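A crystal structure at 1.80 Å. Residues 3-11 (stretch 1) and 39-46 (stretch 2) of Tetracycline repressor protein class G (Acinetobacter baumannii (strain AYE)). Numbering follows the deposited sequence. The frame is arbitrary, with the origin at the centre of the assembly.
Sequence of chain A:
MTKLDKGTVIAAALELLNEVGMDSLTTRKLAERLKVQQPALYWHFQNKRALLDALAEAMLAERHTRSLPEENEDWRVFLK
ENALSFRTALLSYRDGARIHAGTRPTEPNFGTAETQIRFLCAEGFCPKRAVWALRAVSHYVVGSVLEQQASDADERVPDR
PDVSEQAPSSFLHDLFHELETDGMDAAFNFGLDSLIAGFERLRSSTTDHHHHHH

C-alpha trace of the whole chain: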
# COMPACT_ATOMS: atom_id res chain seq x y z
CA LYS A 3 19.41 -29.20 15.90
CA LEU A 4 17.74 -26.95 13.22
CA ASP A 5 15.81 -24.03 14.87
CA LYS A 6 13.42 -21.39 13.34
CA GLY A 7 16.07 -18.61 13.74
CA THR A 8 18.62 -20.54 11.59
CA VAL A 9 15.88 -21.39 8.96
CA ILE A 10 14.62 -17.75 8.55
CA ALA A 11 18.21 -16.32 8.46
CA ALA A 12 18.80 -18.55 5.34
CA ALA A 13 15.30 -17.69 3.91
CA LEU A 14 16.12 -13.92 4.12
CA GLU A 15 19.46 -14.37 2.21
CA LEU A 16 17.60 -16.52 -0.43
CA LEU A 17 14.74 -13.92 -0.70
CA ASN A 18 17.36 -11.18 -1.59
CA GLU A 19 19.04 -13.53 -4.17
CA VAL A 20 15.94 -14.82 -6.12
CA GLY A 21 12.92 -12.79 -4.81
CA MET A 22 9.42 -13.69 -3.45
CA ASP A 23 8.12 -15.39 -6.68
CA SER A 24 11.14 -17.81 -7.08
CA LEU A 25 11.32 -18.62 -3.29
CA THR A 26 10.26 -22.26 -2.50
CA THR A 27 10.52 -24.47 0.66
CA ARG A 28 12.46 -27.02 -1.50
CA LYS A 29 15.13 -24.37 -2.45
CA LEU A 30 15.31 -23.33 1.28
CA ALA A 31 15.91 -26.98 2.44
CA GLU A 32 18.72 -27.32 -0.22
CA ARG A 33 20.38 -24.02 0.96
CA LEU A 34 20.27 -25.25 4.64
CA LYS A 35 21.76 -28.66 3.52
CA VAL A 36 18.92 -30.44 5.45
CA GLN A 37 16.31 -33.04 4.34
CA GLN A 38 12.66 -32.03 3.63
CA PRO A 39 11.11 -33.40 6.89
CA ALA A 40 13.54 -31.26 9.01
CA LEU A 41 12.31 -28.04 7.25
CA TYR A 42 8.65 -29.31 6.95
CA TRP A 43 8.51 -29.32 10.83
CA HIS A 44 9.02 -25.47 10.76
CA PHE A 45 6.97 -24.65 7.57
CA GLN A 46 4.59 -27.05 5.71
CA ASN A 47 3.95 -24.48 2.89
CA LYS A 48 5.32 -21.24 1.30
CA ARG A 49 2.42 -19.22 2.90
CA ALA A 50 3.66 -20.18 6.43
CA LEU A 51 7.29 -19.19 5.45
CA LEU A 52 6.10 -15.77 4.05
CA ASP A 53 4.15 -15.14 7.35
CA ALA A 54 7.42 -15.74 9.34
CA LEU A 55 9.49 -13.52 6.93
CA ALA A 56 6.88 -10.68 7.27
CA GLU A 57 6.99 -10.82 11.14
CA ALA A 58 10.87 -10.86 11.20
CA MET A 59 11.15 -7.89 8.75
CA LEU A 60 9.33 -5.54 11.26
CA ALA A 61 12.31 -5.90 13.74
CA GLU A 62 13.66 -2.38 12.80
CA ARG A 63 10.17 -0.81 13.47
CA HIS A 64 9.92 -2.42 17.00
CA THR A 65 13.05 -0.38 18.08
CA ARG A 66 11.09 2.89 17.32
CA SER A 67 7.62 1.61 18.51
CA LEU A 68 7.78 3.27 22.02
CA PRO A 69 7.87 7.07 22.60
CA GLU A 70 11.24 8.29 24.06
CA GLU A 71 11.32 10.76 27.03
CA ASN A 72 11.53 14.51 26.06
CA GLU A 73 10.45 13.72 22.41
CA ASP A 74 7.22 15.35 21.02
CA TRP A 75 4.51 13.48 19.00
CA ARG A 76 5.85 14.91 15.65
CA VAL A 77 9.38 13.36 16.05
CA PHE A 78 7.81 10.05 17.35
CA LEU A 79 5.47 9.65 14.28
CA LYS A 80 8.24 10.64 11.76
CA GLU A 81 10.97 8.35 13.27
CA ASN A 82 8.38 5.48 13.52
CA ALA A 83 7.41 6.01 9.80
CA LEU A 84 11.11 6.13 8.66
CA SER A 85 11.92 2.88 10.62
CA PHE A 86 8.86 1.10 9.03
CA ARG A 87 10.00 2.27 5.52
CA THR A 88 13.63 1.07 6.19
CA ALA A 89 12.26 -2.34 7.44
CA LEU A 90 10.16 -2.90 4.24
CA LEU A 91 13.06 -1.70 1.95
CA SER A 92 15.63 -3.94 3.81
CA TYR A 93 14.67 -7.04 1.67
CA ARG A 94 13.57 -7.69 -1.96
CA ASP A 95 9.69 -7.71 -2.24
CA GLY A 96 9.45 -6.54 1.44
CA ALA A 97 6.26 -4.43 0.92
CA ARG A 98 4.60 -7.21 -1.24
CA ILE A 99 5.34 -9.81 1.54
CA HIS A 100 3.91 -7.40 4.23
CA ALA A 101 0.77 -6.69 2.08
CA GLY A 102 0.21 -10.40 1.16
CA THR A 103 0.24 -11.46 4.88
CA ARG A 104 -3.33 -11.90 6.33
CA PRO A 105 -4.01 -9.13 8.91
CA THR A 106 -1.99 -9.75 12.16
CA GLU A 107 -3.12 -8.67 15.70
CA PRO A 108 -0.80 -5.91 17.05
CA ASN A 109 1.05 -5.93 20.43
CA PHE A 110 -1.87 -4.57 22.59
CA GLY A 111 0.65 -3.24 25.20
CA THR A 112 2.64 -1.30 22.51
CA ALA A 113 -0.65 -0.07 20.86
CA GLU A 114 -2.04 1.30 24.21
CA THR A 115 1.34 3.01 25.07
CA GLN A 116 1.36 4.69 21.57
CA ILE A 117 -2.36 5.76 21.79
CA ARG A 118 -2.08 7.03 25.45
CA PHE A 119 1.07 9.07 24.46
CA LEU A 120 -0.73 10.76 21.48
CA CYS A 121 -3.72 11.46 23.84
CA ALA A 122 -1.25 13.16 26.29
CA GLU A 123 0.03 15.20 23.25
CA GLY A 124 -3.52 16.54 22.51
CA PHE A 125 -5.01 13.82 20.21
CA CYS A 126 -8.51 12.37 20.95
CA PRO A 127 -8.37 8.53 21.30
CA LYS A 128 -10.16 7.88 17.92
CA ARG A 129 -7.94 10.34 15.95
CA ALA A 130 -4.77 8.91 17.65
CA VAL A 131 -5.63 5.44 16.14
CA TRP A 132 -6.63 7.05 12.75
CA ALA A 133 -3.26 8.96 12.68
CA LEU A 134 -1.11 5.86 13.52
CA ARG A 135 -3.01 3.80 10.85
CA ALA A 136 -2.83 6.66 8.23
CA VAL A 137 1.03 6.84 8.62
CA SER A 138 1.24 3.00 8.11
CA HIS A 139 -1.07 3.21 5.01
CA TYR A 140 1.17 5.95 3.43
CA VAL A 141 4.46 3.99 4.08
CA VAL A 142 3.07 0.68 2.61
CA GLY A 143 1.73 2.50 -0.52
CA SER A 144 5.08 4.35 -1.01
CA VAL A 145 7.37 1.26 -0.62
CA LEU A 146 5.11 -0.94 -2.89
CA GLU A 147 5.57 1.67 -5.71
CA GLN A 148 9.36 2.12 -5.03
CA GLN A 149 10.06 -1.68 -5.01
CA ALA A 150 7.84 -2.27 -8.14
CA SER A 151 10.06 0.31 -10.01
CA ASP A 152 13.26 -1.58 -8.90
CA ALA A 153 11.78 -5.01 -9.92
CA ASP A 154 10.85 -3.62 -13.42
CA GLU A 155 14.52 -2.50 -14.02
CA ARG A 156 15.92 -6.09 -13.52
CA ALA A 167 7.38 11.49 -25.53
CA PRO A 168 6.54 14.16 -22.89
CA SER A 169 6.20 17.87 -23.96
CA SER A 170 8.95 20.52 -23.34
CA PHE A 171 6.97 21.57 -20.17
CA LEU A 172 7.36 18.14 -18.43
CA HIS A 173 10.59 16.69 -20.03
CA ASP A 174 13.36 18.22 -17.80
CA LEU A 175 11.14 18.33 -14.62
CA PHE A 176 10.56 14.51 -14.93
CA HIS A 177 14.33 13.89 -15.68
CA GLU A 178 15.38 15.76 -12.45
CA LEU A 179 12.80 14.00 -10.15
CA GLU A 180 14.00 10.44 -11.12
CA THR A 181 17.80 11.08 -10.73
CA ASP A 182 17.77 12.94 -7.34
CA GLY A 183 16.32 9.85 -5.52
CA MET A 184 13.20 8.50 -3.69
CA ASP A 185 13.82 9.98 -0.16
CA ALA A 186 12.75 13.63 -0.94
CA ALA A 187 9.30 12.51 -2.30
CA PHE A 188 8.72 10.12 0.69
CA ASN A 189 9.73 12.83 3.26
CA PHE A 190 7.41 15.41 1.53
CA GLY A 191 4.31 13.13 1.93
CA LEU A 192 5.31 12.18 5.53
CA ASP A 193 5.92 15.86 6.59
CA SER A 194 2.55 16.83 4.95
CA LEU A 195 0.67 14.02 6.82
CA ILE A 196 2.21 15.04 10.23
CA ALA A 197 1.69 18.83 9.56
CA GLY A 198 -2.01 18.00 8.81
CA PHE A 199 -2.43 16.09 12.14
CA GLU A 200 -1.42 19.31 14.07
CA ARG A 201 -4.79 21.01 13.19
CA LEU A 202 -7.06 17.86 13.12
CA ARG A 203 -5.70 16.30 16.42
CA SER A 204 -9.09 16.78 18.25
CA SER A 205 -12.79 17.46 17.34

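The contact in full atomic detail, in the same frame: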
# COMPACT_ATOMS: atom_id res chain seq x y z
N LYS A 3 18.22 -29.54 16.74
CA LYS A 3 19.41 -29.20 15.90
C LYS A 3 19.11 -27.95 15.06
O LYS A 3 19.77 -26.92 15.30
CB LYS A 3 19.79 -30.40 15.01
CG LYS A 3 21.06 -30.22 14.19
CD LYS A 3 21.05 -30.97 12.88
CE LYS A 3 22.16 -30.54 11.95
NZ LYS A 3 23.50 -30.82 12.52
N LEU A 4 18.16 -28.05 14.13
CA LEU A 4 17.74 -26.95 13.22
C LEU A 4 16.60 -26.17 13.88
O LEU A 4 15.53 -26.77 14.09
CB LEU A 4 17.30 -27.55 11.88
CG LEU A 4 16.87 -26.55 10.81
CD1 LEU A 4 18.07 -25.80 10.25
CD2 LEU A 4 16.11 -27.24 9.69
N ASP A 5 16.82 -24.89 14.20
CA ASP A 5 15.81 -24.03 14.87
C ASP A 5 15.31 -22.95 13.90
O ASP A 5 15.98 -22.69 12.87
CB ASP A 5 16.33 -23.46 16.19
CG ASP A 5 17.52 -22.51 16.09
OD1 ASP A 5 17.72 -21.93 15.00
OD2 ASP A 5 18.21 -22.36 17.11
N LYS A 6 14.16 -22.35 14.21
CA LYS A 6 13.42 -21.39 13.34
C LYS A 6 14.33 -20.21 12.99
O LYS A 6 14.28 -19.75 11.82
CB LYS A 6 12.15 -20.93 14.05
CG LYS A 6 11.20 -20.10 13.20
CD LYS A 6 9.85 -19.91 13.85
CE LYS A 6 8.84 -19.25 12.94
NZ LYS A 6 7.51 -19.15 13.58
N GLY A 7 15.13 -19.73 13.95
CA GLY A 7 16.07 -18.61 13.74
C GLY A 7 17.06 -18.90 12.62
O GLY A 7 17.26 -18.01 11.77
N THR A 8 17.64 -20.10 12.61
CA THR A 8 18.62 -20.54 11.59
C THR A 8 17.93 -20.66 10.22
O THR A 8 18.54 -20.24 9.22
CB THR A 8 19.29 -21.86 12.00
OG1 THR A 8 19.80 -21.71 13.32
CG2 THR A 8 20.41 -22.26 11.06
N VAL A 9 16.70 -21.18 10.20
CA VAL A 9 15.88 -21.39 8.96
C VAL A 9 15.59 -20.03 8.32
O VAL A 9 15.80 -19.88 7.10
CB VAL A 9 14.59 -22.16 9.26
CG1 VAL A 9 13.66 -22.22 8.05
CG2 VAL A 9 14.87 -23.57 9.78
N ILE A 10 15.09 -19.06 9.09
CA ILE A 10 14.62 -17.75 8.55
C ILE A 10 15.82 -16.90 8.12
O ILE A 10 15.68 -16.16 7.13
CB ILE A 10 13.69 -17.03 9.55
CG1 ILE A 10 12.37 -17.77 9.71
CG2 ILE A 10 13.48 -15.57 9.15
CD1 ILE A 10 11.53 -17.82 8.45
N ALA A 11 16.95 -17.00 8.83
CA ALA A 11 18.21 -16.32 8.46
C ALA A 11 18.59 -16.71 7.02
O ALA A 11 18.92 -15.80 6.23
CB ALA A 11 19.31 -16.67 9.43
N PRO A 39 11.84 -33.30 5.62
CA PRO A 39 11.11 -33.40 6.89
C PRO A 39 11.58 -32.40 7.95
O PRO A 39 10.75 -31.85 8.65
CB PRO A 39 11.38 -34.84 7.36
CG PRO A 39 11.71 -35.59 6.09
CD PRO A 39 12.45 -34.58 5.23
N ALA A 40 12.90 -32.17 8.04
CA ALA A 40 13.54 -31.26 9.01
C ALA A 40 12.98 -29.84 8.82
O ALA A 40 12.63 -29.21 9.82
CB ALA A 40 15.04 -31.29 8.86
N LEU A 41 12.86 -29.38 7.57
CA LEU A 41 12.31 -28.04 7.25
C LEU A 41 10.78 -28.06 7.38
O LEU A 41 10.22 -27.07 7.88
CB LEU A 41 12.73 -27.61 5.83
CG LEU A 41 12.17 -26.27 5.37
CD1 LEU A 41 12.54 -25.15 6.33
CD2 LEU A 41 12.65 -25.94 3.97
N TYR A 42 10.13 -29.15 6.95
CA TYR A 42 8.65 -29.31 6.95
C TYR A 42 8.09 -29.11 8.36
O TYR A 42 6.96 -28.60 8.48
CB TYR A 42 8.26 -30.68 6.38
CG TYR A 42 6.79 -30.86 6.12
CD1 TYR A 42 6.19 -30.36 4.98
CD2 TYR A 42 5.99 -31.56 7.01
CE1 TYR A 42 4.84 -30.53 4.73
CE2 TYR A 42 4.64 -31.75 6.78
CZ TYR A 42 4.06 -31.24 5.64
OH TYR A 42 2.72 -31.42 5.42
N TRP A 43 8.85 -29.49 9.39
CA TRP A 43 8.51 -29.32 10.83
C TRP A 43 8.28 -27.83 11.15
O TRP A 43 7.35 -27.54 11.94
CB TRP A 43 9.60 -29.91 11.73
CG TRP A 43 9.26 -29.88 13.19
CD1 TRP A 43 8.53 -30.80 13.87
CD2 TRP A 43 9.62 -28.86 14.14
NE1 TRP A 43 8.41 -30.43 15.19
CE2 TRP A 43 9.07 -29.25 15.39
CE3 TRP A 43 10.35 -27.66 14.08
CZ2 TRP A 43 9.23 -28.49 16.55
CZ3 TRP A 43 10.50 -26.91 15.23
CH2 TRP A 43 9.95 -27.33 16.44
N HIS A 44 9.09 -26.95 10.58
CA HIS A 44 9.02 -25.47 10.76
C HIS A 44 7.92 -24.88 9.88
O HIS A 44 7.10 -24.09 10.40
CB HIS A 44 10.38 -24.82 10.46
CG HIS A 44 11.47 -25.21 11.40
ND1 HIS A 44 11.62 -24.63 12.64
CD2 HIS A 44 12.46 -26.12 11.29
CE1 HIS A 44 12.65 -25.16 13.25
NE2 HIS A 44 13.19 -26.08 12.45
N PHE A 45 7.91 -25.21 8.58
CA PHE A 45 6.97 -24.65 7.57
C PHE A 45 6.51 -25.74 6.62
O PHE A 45 7.36 -26.32 5.93
CB PHE A 45 7.64 -23.50 6.81
CG PHE A 45 8.24 -22.45 7.70
CD1 PHE A 45 7.43 -21.56 8.39
CD2 PHE A 45 9.61 -22.37 7.88
CE1 PHE A 45 7.98 -20.60 9.23
CE2 PHE A 45 10.16 -21.41 8.72
CZ PHE A 45 9.34 -20.53 9.39
N GLN A 46 5.20 -26.01 6.58
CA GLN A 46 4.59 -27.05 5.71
C GLN A 46 4.26 -26.47 4.33
O GLN A 46 3.99 -27.27 3.42
CB GLN A 46 3.34 -27.65 6.36
CG GLN A 46 3.64 -28.46 7.61
CD GLN A 46 3.52 -27.64 8.87
OE1 GLN A 46 2.44 -27.17 9.22
NE2 GLN A 46 4.63 -27.46 9.57

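The apolar centre of the contact is built around Val 9, whose CA-to-CB bond points toward the second stretch and whose two methyl groups make their closest approaches to different partners. Val 9 CG1 lies 3.6 Å from Leu 41 CD1 and 3.7 Å from Phe 45 CE2, approaching the Phe 45 ring at its edge, near the ring plane. With chi1 at 173° (t), the other methyl is carried over one face of the His 44 ring: Val 9 CG2 sits 4.0 Å from the centroid of that ring and 18° off its normal, a CH-pi arrangement. The Val 9 side chain thus touches the rings of both His 44 and Phe 45.

Phe 45 is buried and extends the apolar surface along the first helix. Phe 45 CZ is 3.6 Å from Ile 10 CD1 and 3.8 Å from Lys 6 CE, where the aliphatic part of the lysine side chain touches the ring. At the other end, the CA-to-CB bond of Leu 4 points toward the second stretch, and Leu 4 CD2 lies 4.3 Å from Ala 40 CB and 4.0 Å from Ala 40 O, a looser packing than that around Val 9.

His 44 joins this apolar packing to the polar edge and loses more surface to the opposing stretch than any other residue here. His 44 NE2 donates a hydrogen bond to Leu 4 O (2.9 Å, with an N-H...acceptor angle of 139°), the oxygen lying near the ring plane. This bond fastens the segment preceding the first helix to the second stretch. Beside it, His 44 CE1 comes within 3.3 Å of Lys 6 N. Asp 5, whose CA-to-CB bond points away from the second stretch, caps the helix instead: Asp 5 OD1 accepts from Thr 8 N at 3.0 Å and from Thr 8 OG1 at 2.7 Å.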